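Local coordinates for protein COG0778: Nitroreductase (Streptococcus pneumoniae, PDB 2B67) that binds flavin mononucleotide and probably catalyses NAD(P)H-dependent reduction of nitroaromatic or related substrates, at residues V24-V29 against V51-E55; D28-A32 against A145-I151; I33-A39 against V138-L142; A75-I79 against I180-Y184. All coordinates share one frame. Residue numbers count along the deposited sequence, not the author numbering.

Overall arrangement
Contact 1 sets helix 26-36 on the central sheet, whose strands run in the order 48-53, 77-84, 174-183, 152-156. Contacts 2 and 3, with centres about 10 Å apart, pair that helix with helix 124-148, so it serves contacts 1, 2 and 3 in turn from its N-terminal to its C-terminal end. Contact 4 joins the two inner strands; its centre is about 8 Å from that of contact 1, and Leu-142 and Leu-146 link it to the helix pair. Along the chain contact 1 closes before contact 4 opens, whereas contact 4 interleaves with contacts 2 and 3. At contact 3 the helix layer meets Arg-194 of the second subunit, an FMN-pocket residue.

Contact 1. Residues V24-V29 against V51-E55; sequences VDPKDV and VVVRE
A helix-to-sheet contact joins the start of helix 26-36 to the end of strand 48-53, with one arginine bridging the gap at the core edge. Val-24 and Asp-25 are extended, and helical angles begin at Pro-26. Asp-25 is the N-cap: its OD1 accepts from Lys-27 N at 3.1 Å. Val-51 to Val-53 are in beta conformation, and Arg-54 then leaves the strand (phi/psi -125/-23). The closest CA atoms, those of Val-29 and Val-52, are 8.3 Å apart; both side chains are t and each CA-CB bond points toward the other segment, Val-29 CG1 lying 4.0 Å from Val-52 CG2. In this alpha-beta sandwich the pair starts the apolar layer between helix and sheet, while Val-51 and Val-52 form a parallel ladder with a strand of the second subunit. Arg-54, with chi1 m, chi2 and chi3 t and chi4 near -85°, reaches back to the turn before the helix. Arg-54 NH2 and NH1 both donate to Val-24 O, at 2.8 and 2.9 Å. Pro-26 CD packs over one guanidinium face, 3.6 Å from Arg-54 NH1, and Val-29 CG2 approaches the same NH1 obliquely at 3.6 Å. A water accepts from Val-24 N at 2.9 Å and weakly from Arg-54 NH2 at 3.3 Å.

Contact 2. Residues D28-A32 against A145-I151; sequences DVRTA and ALTDQGI
Helix-helix packing brings the middle of helix 26-36 against the C-terminal end of helix 124-148, which closes in a Schellman motif. Gly-150, the C-prime residue, has positive phi (84/17); Ile-151 N bonds Leu-146 O at 2.8 Å, and Gly-150 N bonds Thr-147 O at 2.8 Å. Within these segments the backbones are closest at Ala-32 and Ala-145 (CA-CA 5.0 Å) and spread to 7.6 Å between the CA atoms of Asp-28 and Gln-149. The small side chains leave Ala-32 CB 4.1 Å from Ala-145 CB. Leu-146 (m, t) starts sideways, but its end turns in to place CD2 3.5 Å from Ala-32 CB. Ile-151 (m, t) sets CD1 3.9 Å from Asp-28 CB and, like Leu-146, packs on Val-182 of the sheet. Gln-149, with chi1 m, chi2 t and chi3 37°, extends across the gap. Asp-28 (chi1 m) lies beside its amide end, with OD1 3.0 Å from Gln-149 OE1, two acceptors without a bond. The other amide atom, Gln-149 NE2, donates to Asp-28 O at 3.0 Å.

Contact 3. Residues I33-A39 against V138-L142; sequences IEIATLA and VAMNL
Ala-36 lies at the apolar centre of this helix-helix contact, where the C-terminal end of helix 26-36 meets the middle of helix 124-148, buried between the sheet and the second subunit. Its CA is 4.5 Å from that of Leu-142: Ala-36 CB lies 3.4 Å from Leu-142 CA and 3.7 Å from Leu-142 CB. Leu-142 (t, p) sends CD1 to within 3.9 Å of Ile-33 CG1 and also packs on Ile-79 and Ile-180 of the sheet. One turn earlier in the helix, Val-138, chi1 p, places CG2 4.1 Å from Ala-36 CB and 4.3 Å from Ala-39 CB. A type I turn from Ala-36 to Ala-39, with Ala-39 N bonded to Ala-36 O at 3.0 Å, brings the CA atoms of Ala-39 and Val-138 to 5.7 Å. Beyond it, Leu-38 O and Ala-39 O accept from Arg-194 of the second subunit, an FMN-pocket residue. At the polar edge Asn-141, chi1 -144°, also bonds Asn-10 of that subunit, and its ND2 donates to Ala-36 O at 2.9 Å.

Contact 4. Residues A75-I79 against I180-Y184; sequences APVTI and ITVGY
Ala-75, the first residue to leave helical angles after helix 68-74, sets its CB 3.7 Å from Thr-181 CB. Pro-76 follows, its CD 3.1 Å from Val-182 O and 3.9 Å from Gly-183 CA; an ideal CB on Gly-183 would clash with this ring. At Val-77 the strand begins, in a hydrogen-bonded pair with Val-182: Val-182 N donates to Val-77 O at 2.7 Å, and Val-77 N to Val-182 O weakly at 3.4 Å. These are neighbouring inner strands of the central sheet, antiparallel within this chain, at 149° with axes 4.5 Å apart. Thr-78 faces Thr-181 in a non-hydrogen-bonded pair (CA-CA 4.3 Å), their side chains on the face on which Val-72 of helix 68-74 packs; Thr-78 CA makes a CA-H...O contact of 3.4 Å with Ile-180 O. Ile-79 pairs with Ile-180 through Ile-79 N to Ile-180 O and Ile-180 N to Ile-79 O, both 2.8 Å. On the face of Val-77 and Val-182, against helix 124-148, Ile-79 (m, t) places CD1 3.6 Å from Val-182 CG2.

Contact 1. Residues V24-V29 against V51-E55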
# COMPACT_ATOMS: atom_id res chain seq x y z
N VAL A 24 -14.42 4.89 20.28
CA VAL A 24 -14.39 4.21 19.00
C VAL A 24 -14.93 2.80 19.21
O VAL A 24 -14.31 2.01 19.90
CB VAL A 24 -12.95 4.16 18.38
CG1 VAL A 24 -12.96 3.24 17.12
CG2 VAL A 24 -12.46 5.56 18.04
N ASP A 25 -16.07 2.51 18.59
CA ASP A 25 -16.82 1.25 18.74
C ASP A 25 -16.01 0.11 18.12
O ASP A 25 -15.69 0.18 16.94
CB ASP A 25 -18.15 1.43 17.98
CG ASP A 25 -19.19 0.34 18.28
OD1 ASP A 25 -18.87 -0.77 18.72
OD2 ASP A 25 -20.38 0.63 18.03
N PRO A 26 -15.63 -0.92 18.92
CA PRO A 26 -14.95 -2.11 18.36
C PRO A 26 -15.68 -2.79 17.21
O PRO A 26 -15.02 -3.41 16.39
CB PRO A 26 -14.78 -3.06 19.55
CG PRO A 26 -15.68 -2.49 20.65
CD PRO A 26 -15.77 -1.02 20.39
N LYS A 27 -17.01 -2.66 17.11
CA LYS A 27 -17.73 -3.16 15.92
C LYS A 27 -17.28 -2.42 14.64
O LYS A 27 -17.12 -3.05 13.59
CB LYS A 27 -19.26 -3.08 16.07
CG LYS A 27 -19.82 -3.67 17.39
CD LYS A 27 -19.58 -5.19 17.57
CE LYS A 27 -20.89 -6.01 17.53
NZ LYS A 27 -21.43 -6.35 18.89
N ASP A 28 -17.09 -1.10 14.72
CA ASP A 28 -16.58 -0.33 13.58
C ASP A 28 -15.14 -0.68 13.21
O ASP A 28 -14.82 -0.73 12.03
CB ASP A 28 -16.69 1.18 13.81
CG ASP A 28 -18.15 1.66 13.90
OD1 ASP A 28 -19.04 0.96 13.34
OD2 ASP A 28 -18.39 2.70 14.54
N VAL A 29 -14.27 -0.90 14.20
CA VAL A 29 -12.89 -1.28 13.93
C VAL A 29 -12.82 -2.62 13.21
O VAL A 29 -12.16 -2.73 12.19
CB VAL A 29 -12.00 -1.28 15.18
CG1 VAL A 29 -10.60 -1.79 14.85
CG2 VAL A 29 -11.91 0.14 15.72
N VAL A 51 -3.18 -5.89 15.08
CA VAL A 51 -3.24 -5.91 16.53
C VAL A 51 -3.96 -4.65 17.01
O VAL A 51 -3.42 -3.55 16.94
CB VAL A 51 -1.82 -6.08 17.16
CG1 VAL A 51 -1.95 -6.14 18.67
CG2 VAL A 51 -1.15 -7.38 16.64
N VAL A 52 -5.22 -4.83 17.45
CA VAL A 52 -6.04 -3.72 17.92
C VAL A 52 -5.74 -3.39 19.40
O VAL A 52 -6.08 -4.16 20.31
CB VAL A 52 -7.54 -3.99 17.68
CG1 VAL A 52 -8.38 -2.87 18.19
CG2 VAL A 52 -7.79 -4.24 16.19
N VAL A 53 -5.10 -2.26 19.62
CA VAL A 53 -4.62 -1.93 20.95
C VAL A 53 -5.59 -0.98 21.64
O VAL A 53 -5.78 0.17 21.19
CB VAL A 53 -3.20 -1.35 20.91
CG1 VAL A 53 -2.68 -1.05 22.32
CG2 VAL A 53 -2.27 -2.36 20.17
N ARG A 54 -6.19 -1.48 22.72
CA ARG A 54 -7.14 -0.73 23.54
C ARG A 54 -6.68 -0.73 24.99
O ARG A 54 -7.07 0.14 25.76
CB ARG A 54 -8.56 -1.33 23.47
CG ARG A 54 -9.30 -0.96 22.23
CD ARG A 54 -10.75 -1.54 22.21
NE ARG A 54 -11.37 -1.31 20.89
CZ ARG A 54 -12.02 -0.19 20.52
NH1 ARG A 54 -12.51 -0.12 19.30
NH2 ARG A 54 -12.17 0.86 21.35
N GLU A 55 -5.87 -1.71 25.37
CA GLU A 55 -5.38 -1.82 26.72
C GLU A 55 -3.93 -1.38 26.91
O GLU A 55 -3.64 -0.76 27.92
CB GLU A 55 -5.59 -3.22 27.29
CG GLU A 55 -6.68 -3.27 28.34
CD GLU A 55 -8.01 -3.70 27.76
OE1 GLU A 55 -8.88 -2.82 27.51
OE2 GLU A 55 -8.17 -4.94 27.56
O HOH W 1 -12.89 3.92 22.49

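Contact 2. Residues D28-A32 against A145-I151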
# COMPACT_ATOMS: atom_id res chain seq x y z
N ASP A 28 -17.09 -1.10 14.72
CA ASP A 28 -16.58 -0.33 13.58
C ASP A 28 -15.14 -0.68 13.21
O ASP A 28 -14.82 -0.73 12.03
CB ASP A 28 -16.69 1.18 13.81
CG ASP A 28 -18.15 1.66 13.90
OD1 ASP A 28 -19.04 0.96 13.34
OD2 ASP A 28 -18.39 2.70 14.54
N VAL A 29 -14.27 -0.90 14.20
CA VAL A 29 -12.89 -1.28 13.93
C VAL A 29 -12.82 -2.62 13.21
O VAL A 29 -12.16 -2.73 12.19
CB VAL A 29 -12.00 -1.28 15.18
CG1 VAL A 29 -10.60 -1.79 14.85
CG2 VAL A 29 -11.91 0.14 15.72
N ARG A 30 -13.58 -3.60 13.71
CA ARG A 30 -13.66 -4.91 13.10
C ARG A 30 -14.21 -4.85 11.69
O ARG A 30 -13.73 -5.55 10.79
CB ARG A 30 -14.50 -5.88 13.95
CG ARG A 30 -14.41 -7.31 13.45
CD ARG A 30 -15.48 -8.17 14.04
NE ARG A 30 -16.16 -8.94 12.99
CZ ARG A 30 -16.08 -10.25 12.87
NH1 ARG A 30 -15.36 -10.93 13.73
NH2 ARG A 30 -16.73 -10.89 11.90
N THR A 31 -15.21 -4.01 11.47
CA THR A 31 -15.73 -3.86 10.10
C THR A 31 -14.67 -3.26 9.16
O THR A 31 -14.49 -3.75 8.04
CB THR A 31 -16.98 -2.98 10.08
OG1 THR A 31 -18.02 -3.63 10.83
CG2 THR A 31 -17.43 -2.72 8.66
N ALA A 32 -14.01 -2.19 9.60
CA ALA A 32 -13.02 -1.50 8.76
C ALA A 32 -11.91 -2.49 8.36
O ALA A 32 -11.42 -2.48 7.23
CB ALA A 32 -12.45 -0.29 9.49
N ALA A 145 -11.28 2.72 4.65
CA ALA A 145 -12.44 2.11 5.29
C ALA A 145 -12.84 2.86 6.58
O ALA A 145 -14.02 3.06 6.83
CB ALA A 145 -12.23 0.58 5.53
N LEU A 146 -11.87 3.27 7.38
CA LEU A 146 -12.11 4.07 8.59
C LEU A 146 -12.75 5.41 8.24
O LEU A 146 -13.76 5.85 8.87
CB LEU A 146 -10.79 4.30 9.35
CG LEU A 146 -10.25 3.05 10.08
CD1 LEU A 146 -8.82 3.23 10.64
CD2 LEU A 146 -11.21 2.58 11.17
N THR A 147 -12.15 6.06 7.24
CA THR A 147 -12.61 7.34 6.72
C THR A 147 -14.05 7.23 6.28
O THR A 147 -14.86 8.07 6.62
CB THR A 147 -11.75 7.84 5.54
OG1 THR A 147 -10.39 8.01 5.96
CG2 THR A 147 -12.30 9.18 4.99
N ASP A 148 -14.35 6.19 5.49
CA ASP A 148 -15.73 5.92 5.08
C ASP A 148 -16.75 5.81 6.23
O ASP A 148 -17.93 6.06 6.04
CB ASP A 148 -15.82 4.64 4.26
CG ASP A 148 -17.14 4.54 3.49
OD1 ASP A 148 -17.89 3.56 3.72
OD2 ASP A 148 -17.42 5.46 2.69
N GLN A 149 -16.29 5.40 7.41
CA GLN A 149 -17.16 5.34 8.55
C GLN A 149 -17.10 6.61 9.37
O GLN A 149 -17.69 6.64 10.43
CB GLN A 149 -16.79 4.20 9.46
CG GLN A 149 -16.82 2.84 8.84
CD GLN A 149 -16.79 1.77 9.92
OE1 GLN A 149 -17.40 1.95 10.98
NE2 GLN A 149 -16.11 0.64 9.67
N GLY A 150 -16.41 7.63 8.91
CA GLY A 150 -16.33 8.91 9.64
C GLY A 150 -15.27 8.92 10.74
O GLY A 150 -15.29 9.77 11.64
N ILE A 151 -14.33 7.97 10.66
CA ILE A 151 -13.28 7.81 11.69
C ILE A 151 -11.91 8.26 11.13
O ILE A 151 -11.52 7.84 10.02
CB ILE A 151 -13.24 6.37 12.26
CG1 ILE A 151 -14.64 5.99 12.83
CG2 ILE A 151 -12.16 6.20 13.40
CD1 ILE A 151 -14.84 4.50 13.13

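Contact 3. Residues I33-A39 against V138-L142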
# COMPACT_ATOMS: atom_id res chain seq x y z
N ILE A 33 -11.55 -3.36 9.30
CA ILE A 33 -10.49 -4.32 9.06
C ILE A 33 -10.98 -5.40 8.12
O ILE A 33 -10.24 -5.84 7.24
CB ILE A 33 -9.88 -4.88 10.39
CG1 ILE A 33 -9.15 -3.77 11.16
CG2 ILE A 33 -8.94 -6.07 10.10
CD1 ILE A 33 -8.66 -4.21 12.54
N GLU A 34 -12.25 -5.79 8.26
CA GLU A 34 -12.82 -6.75 7.33
C GLU A 34 -12.93 -6.20 5.90
O GLU A 34 -12.67 -6.92 4.91
CB GLU A 34 -14.15 -7.30 7.83
CG GLU A 34 -14.67 -8.48 7.00
CD GLU A 34 -15.97 -9.04 7.54
OE1 GLU A 34 -16.83 -8.24 7.98
OE2 GLU A 34 -16.13 -10.27 7.54
N ILE A 35 -13.29 -4.93 5.76
CA ILE A 35 -13.24 -4.31 4.41
C ILE A 35 -11.78 -4.21 3.88
O ILE A 35 -11.52 -4.52 2.71
CB ILE A 35 -13.95 -2.91 4.35
CG1 ILE A 35 -15.46 -3.06 4.57
CG2 ILE A 35 -13.74 -2.23 3.00
CD1 ILE A 35 -16.16 -1.71 4.82
N ALA A 36 -10.85 -3.78 4.74
CA ALA A 36 -9.48 -3.53 4.35
C ALA A 36 -8.81 -4.80 3.78
O ALA A 36 -8.10 -4.72 2.78
CB ALA A 36 -8.64 -2.99 5.54
N THR A 37 -9.02 -5.94 4.42
CA THR A 37 -8.43 -7.22 3.93
C THR A 37 -9.01 -7.78 2.60
O THR A 37 -8.48 -8.75 2.05
CB THR A 37 -8.46 -8.31 5.00
OG1 THR A 37 -9.78 -8.50 5.49
CG2 THR A 37 -7.62 -7.90 6.15
N LEU A 38 -10.07 -7.16 2.09
CA LEU A 38 -10.49 -7.41 0.69
C LEU A 38 -9.40 -6.97 -0.28
O LEU A 38 -9.41 -7.41 -1.43
CB LEU A 38 -11.80 -6.69 0.35
CG LEU A 38 -13.01 -7.11 1.19
CD1 LEU A 38 -14.20 -6.20 0.87
CD2 LEU A 38 -13.39 -8.57 0.93
N ALA A 39 -8.45 -6.15 0.20
CA ALA A 39 -7.25 -5.74 -0.57
C ALA A 39 -6.58 -6.90 -1.30
O ALA A 39 -6.47 -7.98 -0.72
CB ALA A 39 -6.22 -5.17 0.36
N VAL A 138 -2.66 -2.96 2.17
CA VAL A 138 -3.75 -3.09 3.11
C VAL A 138 -3.86 -1.84 4.01
O VAL A 138 -4.96 -1.50 4.43
CB VAL A 138 -3.72 -4.45 3.93
CG1 VAL A 138 -2.66 -4.43 5.03
CG2 VAL A 138 -5.11 -4.80 4.53
N ALA A 139 -2.73 -1.20 4.36
CA ALA A 139 -2.81 -0.06 5.23
C ALA A 139 -3.68 1.04 4.60
O ALA A 139 -4.50 1.63 5.27
CB ALA A 139 -1.44 0.48 5.54
N MSE A 140 -3.46 1.29 3.31
CA MSE A 140 -4.29 2.23 2.51
C MSE A 140 -5.81 1.90 2.53
O MSE A 140 -6.65 2.78 2.76
CB MSE A 140 -3.82 2.24 1.06
CG MSE A 140 -4.60 3.21 0.14
SE MSE A 140 -3.93 5.03 0.41
CE MSE A 140 -5.23 5.78 1.64
N ASN A 141 -6.12 0.62 2.33
CA ASN A 141 -7.52 0.17 2.28
C ASN A 141 -8.16 0.39 3.67
O ASN A 141 -9.30 0.86 3.77
CB ASN A 141 -7.60 -1.30 1.84
CG ASN A 141 -8.83 -1.59 0.95
OD1 ASN A 141 -9.39 -0.70 0.32
ND2 ASN A 141 -9.24 -2.85 0.90
N LEU A 142 -7.37 0.14 4.71
CA LEU A 142 -7.82 0.31 6.12
C LEU A 142 -8.14 1.76 6.48
O LEU A 142 -9.19 2.04 7.08
CB LEU A 142 -6.76 -0.22 7.08
CG LEU A 142 -7.01 0.05 8.57
CD1 LEU A 142 -8.35 -0.57 9.00
CD2 LEU A 142 -5.83 -0.48 9.43

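Contact 4. Residues A75-I79 against I180-Y184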
# COMPACT_ATOMS: atom_id res chain seq x y z
N ALA A 75 -4.79 8.68 21.21
CA ALA A 75 -5.71 7.98 20.32
C ALA A 75 -6.46 6.87 21.08
O ALA A 75 -5.84 6.09 21.78
CB ALA A 75 -5.01 7.43 19.09
N PRO A 76 -7.80 6.83 20.96
CA PRO A 76 -8.55 5.81 21.71
C PRO A 76 -8.08 4.40 21.30
O PRO A 76 -8.12 3.46 22.10
CB PRO A 76 -10.00 6.05 21.26
CG PRO A 76 -10.04 7.38 20.69
CD PRO A 76 -8.69 7.70 20.15
N VAL A 77 -7.64 4.27 20.05
CA VAL A 77 -7.23 2.98 19.50
C VAL A 77 -5.99 3.20 18.66
O VAL A 77 -5.88 4.20 17.97
CB VAL A 77 -8.35 2.36 18.59
CG1 VAL A 77 -7.87 1.05 17.91
CG2 VAL A 77 -9.60 2.13 19.37
N THR A 78 -5.07 2.23 18.72
CA THR A 78 -3.96 2.12 17.79
C THR A 78 -3.92 0.70 17.25
O THR A 78 -4.06 -0.27 18.00
CB THR A 78 -2.59 2.46 18.41
OG1 THR A 78 -2.59 3.83 18.83
CG2 THR A 78 -1.42 2.23 17.38
N ILE A 79 -3.77 0.59 15.95
CA ILE A 79 -3.75 -0.71 15.29
C ILE A 79 -2.33 -0.87 14.90
O ILE A 79 -1.82 -0.07 14.10
CB ILE A 79 -4.67 -0.74 14.04
CG1 ILE A 79 -6.13 -0.61 14.45
CG2 ILE A 79 -4.46 -2.05 13.30
CD1 ILE A 79 -7.08 -0.17 13.34
N ILE A 180 -1.15 2.55 13.26
CA ILE A 180 -2.24 3.36 12.72
C ILE A 180 -3.05 3.81 13.90
O ILE A 180 -3.75 2.98 14.51
CB ILE A 180 -3.24 2.53 11.85
CG1 ILE A 180 -2.54 1.46 11.00
CG2 ILE A 180 -4.16 3.48 11.07
CD1 ILE A 180 -2.12 1.87 9.72
N THR A 181 -2.98 5.09 14.23
CA THR A 181 -3.84 5.62 15.29
C THR A 181 -5.25 5.79 14.77
O THR A 181 -5.46 6.12 13.61
CB THR A 181 -3.33 6.95 15.82
OG1 THR A 181 -3.13 7.85 14.72
CG2 THR A 181 -1.99 6.72 16.63
N VAL A 182 -6.22 5.58 15.65
CA VAL A 182 -7.63 5.60 15.23
C VAL A 182 -8.44 6.43 16.20
O VAL A 182 -8.34 6.25 17.42
CB VAL A 182 -8.21 4.18 15.09
CG1 VAL A 182 -9.62 4.27 14.50
CG2 VAL A 182 -7.31 3.34 14.14
N GLY A 183 -9.20 7.37 15.67
CA GLY A 183 -10.03 8.20 16.51
C GLY A 183 -10.74 9.27 15.73
O GLY A 183 -10.49 9.48 14.54
N TYR A 184 -11.64 9.96 16.42
CA TYR A 184 -12.32 11.09 15.82
C TYR A 184 -11.48 12.33 15.98
O TYR A 184 -10.82 12.51 17.01
CB TYR A 184 -13.69 11.24 16.47
CG TYR A 184 -14.57 10.06 16.18
CD1 TYR A 184 -14.63 8.98 17.06
CD2 TYR A 184 -15.32 10.01 15.01
CE1 TYR A 184 -15.46 7.89 16.79
CE2 TYR A 184 -16.15 8.93 14.73
CZ TYR A 184 -16.21 7.87 15.62
OH TYR A 184 -17.02 6.78 15.35